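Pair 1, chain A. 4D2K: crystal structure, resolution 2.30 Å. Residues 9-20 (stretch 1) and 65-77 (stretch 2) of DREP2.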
# COMPACT_ATOMS: atom_id res chain seq x y z
N LYS A 9 -7.43 -3.92 -13.44
CA LYS A 9 -6.17 -3.37 -12.95
C LYS A 9 -6.28 -1.86 -12.79
O LYS A 9 -6.81 -1.18 -13.67
CB LYS A 9 -5.03 -3.72 -13.91
CG LYS A 9 -4.86 -5.21 -14.24
CD LYS A 9 -4.25 -6.04 -13.13
CE LYS A 9 -4.19 -7.50 -13.57
NZ LYS A 9 -3.39 -8.38 -12.67
N ARG A 10 -5.75 -1.32 -11.70
CA ARG A 10 -5.87 0.12 -11.45
C ARG A 10 -4.52 0.62 -10.93
O ARG A 10 -3.82 -0.12 -10.24
CB ARG A 10 -7.00 0.40 -10.44
CG ARG A 10 -6.68 -0.07 -9.01
CD ARG A 10 -7.88 -0.13 -8.09
NE ARG A 10 -8.82 -1.18 -8.48
CZ ARG A 10 -10.06 -1.29 -8.03
NH1 ARG A 10 -10.52 -0.40 -7.15
NH2 ARG A 10 -10.84 -2.28 -8.43
N PRO A 11 -4.18 1.89 -11.19
CA PRO A 11 -2.94 2.46 -10.66
C PRO A 11 -3.16 2.86 -9.21
O PRO A 11 -4.25 3.33 -8.90
CB PRO A 11 -2.70 3.68 -11.53
CG PRO A 11 -4.07 4.07 -12.03
CD PRO A 11 -4.87 2.80 -12.12
N LEU A 12 -2.16 2.63 -8.35
CA LEU A 12 -2.17 3.09 -6.97
C LEU A 12 -0.75 3.54 -6.65
O LEU A 12 0.19 3.10 -7.33
CB LEU A 12 -2.61 1.96 -6.01
CG LEU A 12 -4.04 1.43 -6.19
CD1 LEU A 12 -4.30 0.21 -5.31
CD2 LEU A 12 -5.07 2.52 -5.97
N LYS A 13 -0.59 4.43 -5.66
CA LYS A 13 0.75 4.88 -5.27
C LYS A 13 1.15 4.25 -3.92
O LYS A 13 0.38 4.29 -2.96
CB LYS A 13 0.81 6.42 -5.19
CG LYS A 13 0.68 7.14 -6.57
CD LYS A 13 0.42 8.67 -6.38
CE LYS A 13 0.34 9.44 -7.73
NZ LYS A 13 0.03 10.91 -7.54
N ILE A 14 2.35 3.71 -3.84
CA ILE A 14 2.75 3.01 -2.64
C ILE A 14 4.08 3.60 -2.18
O ILE A 14 5.09 3.58 -2.88
CB ILE A 14 2.83 1.47 -2.86
CG1 ILE A 14 3.06 0.74 -1.54
CG2 ILE A 14 3.92 1.07 -3.84
CD1 ILE A 14 1.82 0.60 -0.67
N TRP A 15 4.02 4.23 -1.01
CA TRP A 15 5.16 4.92 -0.46
C TRP A 15 5.60 4.24 0.84
O TRP A 15 4.78 3.63 1.54
CB TRP A 15 4.80 6.38 -0.18
CG TRP A 15 4.39 7.19 -1.37
CD1 TRP A 15 4.28 6.77 -2.65
CD2 TRP A 15 3.99 8.57 -1.36
NE1 TRP A 15 3.87 7.81 -3.45
CE2 TRP A 15 3.68 8.92 -2.68
CE3 TRP A 15 3.87 9.54 -0.36
CZ2 TRP A 15 3.26 10.21 -3.04
CZ3 TRP A 15 3.44 10.82 -0.72
CH2 TRP A 15 3.14 11.14 -2.04
N ASP A 16 6.86 4.43 1.23
CA ASP A 16 7.31 3.78 2.46
C ASP A 16 6.81 4.62 3.63
O ASP A 16 6.24 5.70 3.41
CB ASP A 16 8.83 3.58 2.48
CG ASP A 16 9.62 4.88 2.48
OD1 ASP A 16 9.16 5.93 2.97
OD2 ASP A 16 10.73 4.85 1.93
N SER A 17 6.99 4.11 4.84
CA SER A 17 6.51 4.74 6.07
C SER A 17 6.97 6.18 6.21
O SER A 17 6.24 7.00 6.75
CB SER A 17 6.91 3.93 7.30
OG SER A 17 8.31 3.81 7.42
N TRP A 18 8.16 6.50 5.70
CA TRP A 18 8.73 7.84 5.82
C TRP A 18 8.35 8.76 4.66
O TRP A 18 8.75 9.92 4.65
CB TRP A 18 10.26 7.78 5.86
CG TRP A 18 10.86 7.15 7.07
CD1 TRP A 18 11.30 5.86 7.18
CD2 TRP A 18 11.08 7.76 8.34
NE1 TRP A 18 11.79 5.64 8.44
CE2 TRP A 18 11.67 6.79 9.17
CE3 TRP A 18 10.85 9.05 8.85
CZ2 TRP A 18 12.02 7.06 10.49
CZ3 TRP A 18 11.20 9.31 10.17
CH2 TRP A 18 11.78 8.32 10.97
N ARG A 19 7.59 8.25 3.70
CA ARG A 19 7.21 9.01 2.50
C ARG A 19 8.46 9.40 1.69
O ARG A 19 8.51 10.45 1.06
CB ARG A 19 6.37 10.25 2.84
CG ARG A 19 5.11 9.96 3.67
CD ARG A 19 4.40 11.27 4.05
NE ARG A 19 3.05 11.04 4.56
CZ ARG A 19 2.75 10.75 5.83
NH1 ARG A 19 3.70 10.69 6.75
NH2 ARG A 19 1.48 10.55 6.17
N ASN A 20 9.46 8.51 1.73
CA ASN A 20 10.72 8.67 1.04
C ASN A 20 10.76 7.92 -0.30
O ASN A 20 10.80 8.52 -1.37
CB ASN A 20 11.85 8.20 1.97
CG ASN A 20 13.23 8.42 1.39
OD1 ASN A 20 14.07 7.51 1.38
ND2 ASN A 20 13.48 9.62 0.89
N TYR A 65 -12.67 -3.03 1.07
CA TYR A 65 -12.27 -1.65 1.25
C TYR A 65 -11.33 -1.26 0.13
O TYR A 65 -11.38 -0.15 -0.36
CB TYR A 65 -11.59 -1.43 2.60
CG TYR A 65 -11.56 0.03 2.97
CD1 TYR A 65 -12.67 0.63 3.60
CD2 TYR A 65 -10.49 0.84 2.62
CE1 TYR A 65 -12.68 1.99 3.91
CE2 TYR A 65 -10.48 2.20 2.94
CZ TYR A 65 -11.58 2.76 3.59
OH TYR A 65 -11.58 4.10 3.88
N PHE A 66 -10.48 -2.21 -0.27
CA PHE A 66 -9.53 -2.00 -1.34
C PHE A 66 -10.26 -1.57 -2.61
O PHE A 66 -9.86 -0.61 -3.28
CB PHE A 66 -8.70 -3.27 -1.61
CG PHE A 66 -8.00 -3.24 -2.93
CD1 PHE A 66 -6.73 -2.70 -3.05
CD2 PHE A 66 -8.63 -3.73 -4.08
CE1 PHE A 66 -6.09 -2.64 -4.28
CE2 PHE A 66 -8.01 -3.66 -5.32
CZ PHE A 66 -6.73 -3.12 -5.42
N ARG A 67 -11.36 -2.24 -2.92
CA ARG A 67 -12.08 -1.95 -4.15
C ARG A 67 -12.71 -0.61 -4.08
O ARG A 67 -12.99 -0.02 -5.13
CB ARG A 67 -13.16 -3.00 -4.46
CG ARG A 67 -12.60 -4.31 -4.97
CD ARG A 67 -13.69 -5.25 -5.48
NE ARG A 67 -14.43 -5.86 -4.38
CZ ARG A 67 -13.95 -6.86 -3.63
NH1 ARG A 67 -12.73 -7.33 -3.87
NH2 ARG A 67 -14.67 -7.38 -2.65
N THR A 68 -12.88 -0.07 -2.86
CA THR A 68 -13.42 1.31 -2.86
C THR A 68 -12.39 2.41 -3.18
O THR A 68 -12.75 3.57 -3.29
CB THR A 68 -14.04 1.71 -1.53
OG1 THR A 68 -13.01 2.02 -0.57
CG2 THR A 68 -15.00 0.62 -1.05
N LEU A 69 -11.10 2.06 -3.24
CA LEU A 69 -10.04 3.07 -3.45
C LEU A 69 -10.03 3.69 -4.86
O LEU A 69 -10.03 2.96 -5.85
CB LEU A 69 -8.66 2.44 -3.20
CG LEU A 69 -8.42 1.92 -1.79
CD1 LEU A 69 -7.00 1.36 -1.65
CD2 LEU A 69 -8.70 3.02 -0.76
N ALA A 70 -9.93 5.02 -4.94
CA ALA A 70 -9.80 5.71 -6.23
C ALA A 70 -8.42 5.47 -6.83
O ALA A 70 -7.43 5.26 -6.09
CB ALA A 70 -10.03 7.21 -6.05
N ASN A 71 -8.34 5.53 -8.16
CA ASN A 71 -7.07 5.46 -8.88
C ASN A 71 -6.05 6.40 -8.28
O ASN A 71 -6.38 7.55 -7.98
CB ASN A 71 -7.22 5.85 -10.35
CG ASN A 71 -7.90 4.79 -11.18
OD1 ASN A 71 -8.30 3.74 -10.68
ND2 ASN A 71 -7.98 5.04 -12.48
N ASN A 72 -4.82 5.92 -8.12
CA ASN A 72 -3.72 6.72 -7.61
C ASN A 72 -3.94 7.31 -6.22
O ASN A 72 -3.33 8.32 -5.86
CB ASN A 72 -3.38 7.81 -8.62
CG ASN A 72 -2.49 7.29 -9.75
OD1 ASN A 72 -1.47 6.64 -9.50
ND2 ASN A 72 -2.87 7.59 -11.00
N THR A 73 -4.80 6.66 -5.44
CA THR A 73 -4.81 6.85 -3.99
C THR A 73 -3.40 6.55 -3.46
O THR A 73 -2.78 5.55 -3.87
CB THR A 73 -5.83 5.92 -3.28
OG1 THR A 73 -7.16 6.23 -3.72
CG2 THR A 73 -5.75 6.05 -1.78
N VAL A 74 -2.89 7.43 -2.61
CA VAL A 74 -1.56 7.26 -2.00
C VAL A 74 -1.66 6.40 -0.73
O VAL A 74 -2.38 6.74 0.21
CB VAL A 74 -0.91 8.61 -1.64
CG1 VAL A 74 0.53 8.40 -1.15
CG2 VAL A 74 -0.95 9.55 -2.83
N LEU A 75 -0.95 5.28 -0.72
CA LEU A 75 -0.92 4.32 0.38
C LEU A 75 0.49 4.23 0.96
O LEU A 75 1.47 4.46 0.25
CB LEU A 75 -1.38 2.94 -0.10
CG LEU A 75 -2.78 2.80 -0.70
CD1 LEU A 75 -3.01 1.40 -1.28
CD2 LEU A 75 -3.84 3.15 0.35
N LEU A 76 0.61 3.92 2.24
CA LEU A 76 1.92 3.64 2.82
C LEU A 76 1.98 2.17 3.16
O LEU A 76 1.01 1.58 3.66
CB LEU A 76 2.19 4.47 4.09
CG LEU A 76 2.03 5.99 4.08
CD1 LEU A 76 2.54 6.58 5.38
CD2 LEU A 76 2.73 6.64 2.89
N LEU A 77 3.13 1.58 2.91
CA LEU A 77 3.37 0.23 3.34
C LEU A 77 4.17 0.33 4.64
O LEU A 77 5.20 0.97 4.66
CB LEU A 77 4.12 -0.54 2.25
CG LEU A 77 4.20 -2.05 2.28
CD1 LEU A 77 4.44 -2.56 0.88
CD2 LEU A 77 5.36 -2.46 3.16
O HOH W 1 -2.44 10.92 -6.70

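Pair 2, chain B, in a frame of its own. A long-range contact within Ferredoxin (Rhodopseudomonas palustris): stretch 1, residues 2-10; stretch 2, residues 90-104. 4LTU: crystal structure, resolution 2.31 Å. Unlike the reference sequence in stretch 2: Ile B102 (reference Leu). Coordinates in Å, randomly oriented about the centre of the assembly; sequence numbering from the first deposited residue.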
# COMPACT_ATOMS: atom_id res chain seq x y z
N PRO B 2 -4.85 3.64 14.54
CA PRO B 2 -5.35 4.50 13.47
C PRO B 2 -6.21 3.78 12.43
O PRO B 2 -6.77 2.70 12.69
CB PRO B 2 -4.06 5.03 12.83
CG PRO B 2 -3.12 5.16 13.98
CD PRO B 2 -3.46 3.99 14.91
N SER B 3 -6.32 4.41 11.27
CA SER B 3 -7.31 4.04 10.30
C SER B 3 -6.79 4.40 8.92
O SER B 3 -6.28 5.51 8.70
CB SER B 3 -8.60 4.83 10.58
OG SER B 3 -9.73 4.20 10.00
N ILE B 4 -6.93 3.45 8.00
CA ILE B 4 -6.48 3.61 6.63
C ILE B 4 -7.69 3.49 5.76
O ILE B 4 -8.49 2.58 5.93
CB ILE B 4 -5.52 2.47 6.17
CG1 ILE B 4 -4.32 2.30 7.10
CG2 ILE B 4 -5.02 2.73 4.74
CD1 ILE B 4 -3.65 0.97 6.90
N THR B 5 -7.79 4.38 4.79
CA THR B 5 -8.83 4.29 3.76
C THR B 5 -8.26 3.61 2.51
O THR B 5 -7.27 4.08 1.96
CB THR B 5 -9.33 5.70 3.42
OG1 THR B 5 -9.52 6.43 4.65
CG2 THR B 5 -10.61 5.64 2.66
N PHE B 6 -8.89 2.51 2.07
CA PHE B 6 -8.51 1.85 0.81
C PHE B 6 -9.57 2.08 -0.28
O PHE B 6 -10.77 1.94 -0.01
CB PHE B 6 -8.34 0.34 1.00
CG PHE B 6 -7.00 -0.08 1.57
CD1 PHE B 6 -5.93 -0.37 0.72
CD2 PHE B 6 -6.84 -0.24 2.94
CE1 PHE B 6 -4.68 -0.79 1.25
CE2 PHE B 6 -5.61 -0.65 3.48
CZ PHE B 6 -4.53 -0.93 2.63
N ILE B 7 -9.13 2.40 -1.50
CA ILE B 7 -10.06 2.58 -2.63
C ILE B 7 -9.79 1.59 -3.78
O ILE B 7 -8.68 1.52 -4.30
CB ILE B 7 -10.05 4.03 -3.15
CG1 ILE B 7 -10.65 4.95 -2.08
CG2 ILE B 7 -10.79 4.17 -4.50
CD1 ILE B 7 -9.93 6.24 -1.97
N HIS B 8 -10.82 0.83 -4.13
CA HIS B 8 -10.77 -0.16 -5.21
C HIS B 8 -10.80 0.52 -6.57
O HIS B 8 -11.25 1.67 -6.67
CB HIS B 8 -11.91 -1.18 -5.07
CG HIS B 8 -11.79 -2.02 -3.83
ND1 HIS B 8 -12.19 -1.57 -2.59
CD2 HIS B 8 -11.27 -3.25 -3.63
CE1 HIS B 8 -11.92 -2.49 -1.68
NE2 HIS B 8 -11.37 -3.53 -2.29
N PRO B 9 -10.31 -0.16 -7.61
CA PRO B 9 -10.38 0.36 -8.97
C PRO B 9 -11.74 1.00 -9.29
O PRO B 9 -11.80 2.04 -9.97
CB PRO B 9 -10.18 -0.89 -9.85
CG PRO B 9 -9.93 -2.03 -8.91
CD PRO B 9 -9.62 -1.46 -7.56
N ASP B 10 -12.81 0.38 -8.78
CA ASP B 10 -14.18 0.85 -9.07
C ASP B 10 -14.56 2.13 -8.34
O ASP B 10 -15.53 2.79 -8.73
CB ASP B 10 -15.23 -0.27 -8.88
CG ASP B 10 -15.20 -0.92 -7.50
OD1 ASP B 10 -15.85 -1.97 -7.35
OD2 ASP B 10 -14.56 -0.41 -6.55
N LYS B 90 4.68 1.86 7.04
CA LYS B 90 4.45 1.66 8.45
C LYS B 90 3.52 2.76 8.96
O LYS B 90 3.73 3.95 8.68
CB LYS B 90 5.79 1.64 9.21
CG LYS B 90 6.67 0.38 8.95
CD LYS B 90 8.18 0.74 8.90
CE LYS B 90 9.13 -0.40 9.38
NZ LYS B 90 10.58 0.03 9.44
N ILE B 91 2.48 2.34 9.68
CA ILE B 91 1.49 3.26 10.21
C ILE B 91 1.92 3.90 11.53
O ILE B 91 2.51 3.25 12.39
CB ILE B 91 0.09 2.61 10.25
CG1 ILE B 91 -0.43 2.56 8.83
CG2 ILE B 91 -0.90 3.46 11.10
CD1 ILE B 91 -0.82 1.19 8.40
N ALA B 92 1.66 5.20 11.61
CA ALA B 92 1.99 6.04 12.76
C ALA B 92 0.83 7.02 12.96
O ALA B 92 0.01 7.20 12.05
CB ALA B 92 3.30 6.80 12.50
N PRO B 93 0.75 7.65 14.14
CA PRO B 93 -0.40 8.52 14.42
C PRO B 93 -0.71 9.47 13.26
O PRO B 93 -1.87 9.62 12.86
CB PRO B 93 0.06 9.33 15.66
CG PRO B 93 1.10 8.46 16.30
CD PRO B 93 1.76 7.70 15.22
N GLU B 94 0.35 10.08 12.73
CA GLU B 94 0.29 11.06 11.66
C GLU B 94 -0.30 10.52 10.37
O GLU B 94 -0.70 11.30 9.49
CB GLU B 94 1.69 11.63 11.38
CG GLU B 94 2.62 11.68 12.61
CD GLU B 94 3.54 10.45 12.74
OE1 GLU B 94 3.93 9.88 11.69
OE2 GLU B 94 3.90 10.08 13.88
N LEU B 95 -0.37 9.19 10.24
CA LEU B 95 -0.98 8.61 9.03
C LEU B 95 -2.42 8.15 9.26
O LEU B 95 -3.01 7.48 8.40
CB LEU B 95 -0.10 7.51 8.42
CG LEU B 95 1.38 7.87 8.22
CD1 LEU B 95 2.15 6.68 7.75
CD2 LEU B 95 1.53 9.02 7.24
N ASP B 96 -2.97 8.51 10.42
CA ASP B 96 -4.37 8.21 10.71
C ASP B 96 -5.10 9.02 9.68
O ASP B 96 -4.94 10.25 9.63
CB ASP B 96 -4.72 8.64 12.14
CG ASP B 96 -6.17 8.31 12.55
OD1 ASP B 96 -6.95 7.72 11.79
OD2 ASP B 96 -6.53 8.66 13.69
N GLY B 97 -5.86 8.33 8.83
CA GLY B 97 -6.51 8.96 7.67
C GLY B 97 -5.90 8.66 6.30
O GLY B 97 -6.46 9.04 5.26
N LEU B 98 -4.75 7.96 6.29
CA LEU B 98 -4.04 7.64 5.04
C LEU B 98 -4.93 6.98 3.99
O LEU B 98 -5.70 6.04 4.30
CB LEU B 98 -2.83 6.74 5.32
CG LEU B 98 -1.92 6.37 4.14
CD1 LEU B 98 -1.11 7.55 3.62
CD2 LEU B 98 -1.02 5.21 4.53
N VAL B 99 -4.83 7.46 2.75
CA VAL B 99 -5.69 6.97 1.70
C VAL B 99 -4.84 6.20 0.70
O VAL B 99 -3.84 6.72 0.20
CB VAL B 99 -6.43 8.13 1.00
CG1 VAL B 99 -7.27 7.62 -0.24
CG2 VAL B 99 -7.31 8.86 1.98
N LEU B 100 -5.22 4.97 0.42
CA LEU B 100 -4.49 4.20 -0.58
C LEU B 100 -5.45 3.65 -1.62
O LEU B 100 -6.52 3.17 -1.29
CB LEU B 100 -3.69 3.06 0.06
CG LEU B 100 -2.78 3.31 1.26
CD1 LEU B 100 -2.36 1.93 1.82
CD2 LEU B 100 -1.59 4.19 0.88
N ARG B 101 -5.06 3.75 -2.88
CA ARG B 101 -5.83 3.16 -3.95
C ARG B 101 -5.05 1.98 -4.48
O ARG B 101 -3.81 2.02 -4.58
CB ARG B 101 -6.14 4.21 -5.03
CG ARG B 101 -6.88 5.44 -4.41
CD ARG B 101 -7.53 6.36 -5.43
NE ARG B 101 -6.68 7.51 -5.69
CZ ARG B 101 -7.03 8.77 -5.47
NH1 ARG B 101 -8.26 9.05 -5.02
NH2 ARG B 101 -6.16 9.74 -5.73
N ILE B 102 -5.79 0.94 -4.82
CA ILE B 102 -5.25 -0.33 -5.22
C ILE B 102 -5.37 -0.50 -6.74
O ILE B 102 -6.38 -0.09 -7.33
CB ILE B 102 -5.87 -1.52 -4.44
CG1 ILE B 102 -7.35 -1.32 -4.18
CG2 ILE B 102 -5.19 -1.70 -3.05
CD1 ILE B 102 -7.92 -2.32 -3.13
N PRO B 103 -4.33 -1.07 -7.37
CA PRO B 103 -4.25 -1.16 -8.80
C PRO B 103 -5.17 -2.21 -9.37
O PRO B 103 -5.62 -3.11 -8.66
CB PRO B 103 -2.79 -1.56 -9.03
CG PRO B 103 -2.47 -2.37 -7.89
CD PRO B 103 -3.12 -1.64 -6.75
N GLU B 104 -5.46 -2.08 -10.66
CA GLU B 104 -6.28 -3.03 -11.41
C GLU B 104 -5.82 -4.49 -11.21
O GLU B 104 -6.64 -5.41 -11.18
CB GLU B 104 -6.23 -2.63 -12.88
CG GLU B 104 -7.20 -3.35 -13.79
CD GLU B 104 -6.92 -3.05 -15.26
OE1 GLU B 104 -7.81 -2.43 -15.91
OE2 GLU B 104 -5.81 -3.42 -15.75
O HOH W 2 -9.19 9.80 4.73

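Both pairs set two parallel strands side by side, the second entered through a type II turn, and their central backbones superpose to 0.8 Å. The hydrogen-bond ladder is the same in each. In pair 1, Asn A72 N donates to Pro A11 O (2.8 Å), Lys A13 N to Thr A73 O (3.0 Å), Leu A75 N to Lys A13 O (2.8 Å), Trp A15 N to Leu A75 O (2.9 Å) and Leu A77 N to Trp A15 O (3.0 Å). Pair 2 repeats these five rungs at matching positions, from Gly B97 N to Ser B3 O (2.9 Å) through to Ile B102 N to Ile B7 O (3.0 Å). Alternate residues of the first strand, Lys A13 and Trp A15 or Thr B5 and Ile B7, use both their N and their O across the gap, so the two pairs have the same register although their side chains differ.

The turn carries the first rule. Asn A72 and Gly B97 coincide, both at positive phi. The angles of Gly B97 (106/-6) would jam a CB against the preceding carbonyl, whereas Asn A72 (59/25) accommodates its side chain. A water donates to Gly B97 O (2.9 Å) and makes a weak hydrogen bond, its direction open, with Thr B5 OG1 (3.4 Å). In pair 1 the longer Lys A13, matching Thr B5, reaches a water through NZ (2.6 Å), and that water donates to Asn A72 O (2.9 Å).

On the face of Trp A15 and Val A74, both pairs have a valine at the matching position, Val A74 and Val B99, but its cover differs. Val A74 CG1 sits over the Trp A15 six-membered ring, 3.4 Å from its centroid; in pair 2, Ile B7 CD1 meets Val B99 CG1 at 3.5 Å. Beside them, Leu A76 CD2 packs on Trp A15 CB (3.7 Å), while Arg B101 lends its aliphatic CG to Ile B7 CB, also at 3.7 Å.

The other face keeps a leucine, Leu A75 or Leu B100, and changes what meets it. Ile A14 CD1 reaches Leu A75 CB (4.0 Å) and Leu A77 CB (3.9 Å). Phe B6 fills the matching place with a ring: its CE1 meets Leu B100 CD1 at 3.6 Å, and Ile B102 CG2 lies at the ring edge, 4.1 Å from Phe B6 CD1. Ile B102, a departure from the reference sequence, also places CD1 over the His B8 ring, 3.8 Å from its centroid. The lesson is that the backbone sets the slots, and quite different apolar shapes can fill them.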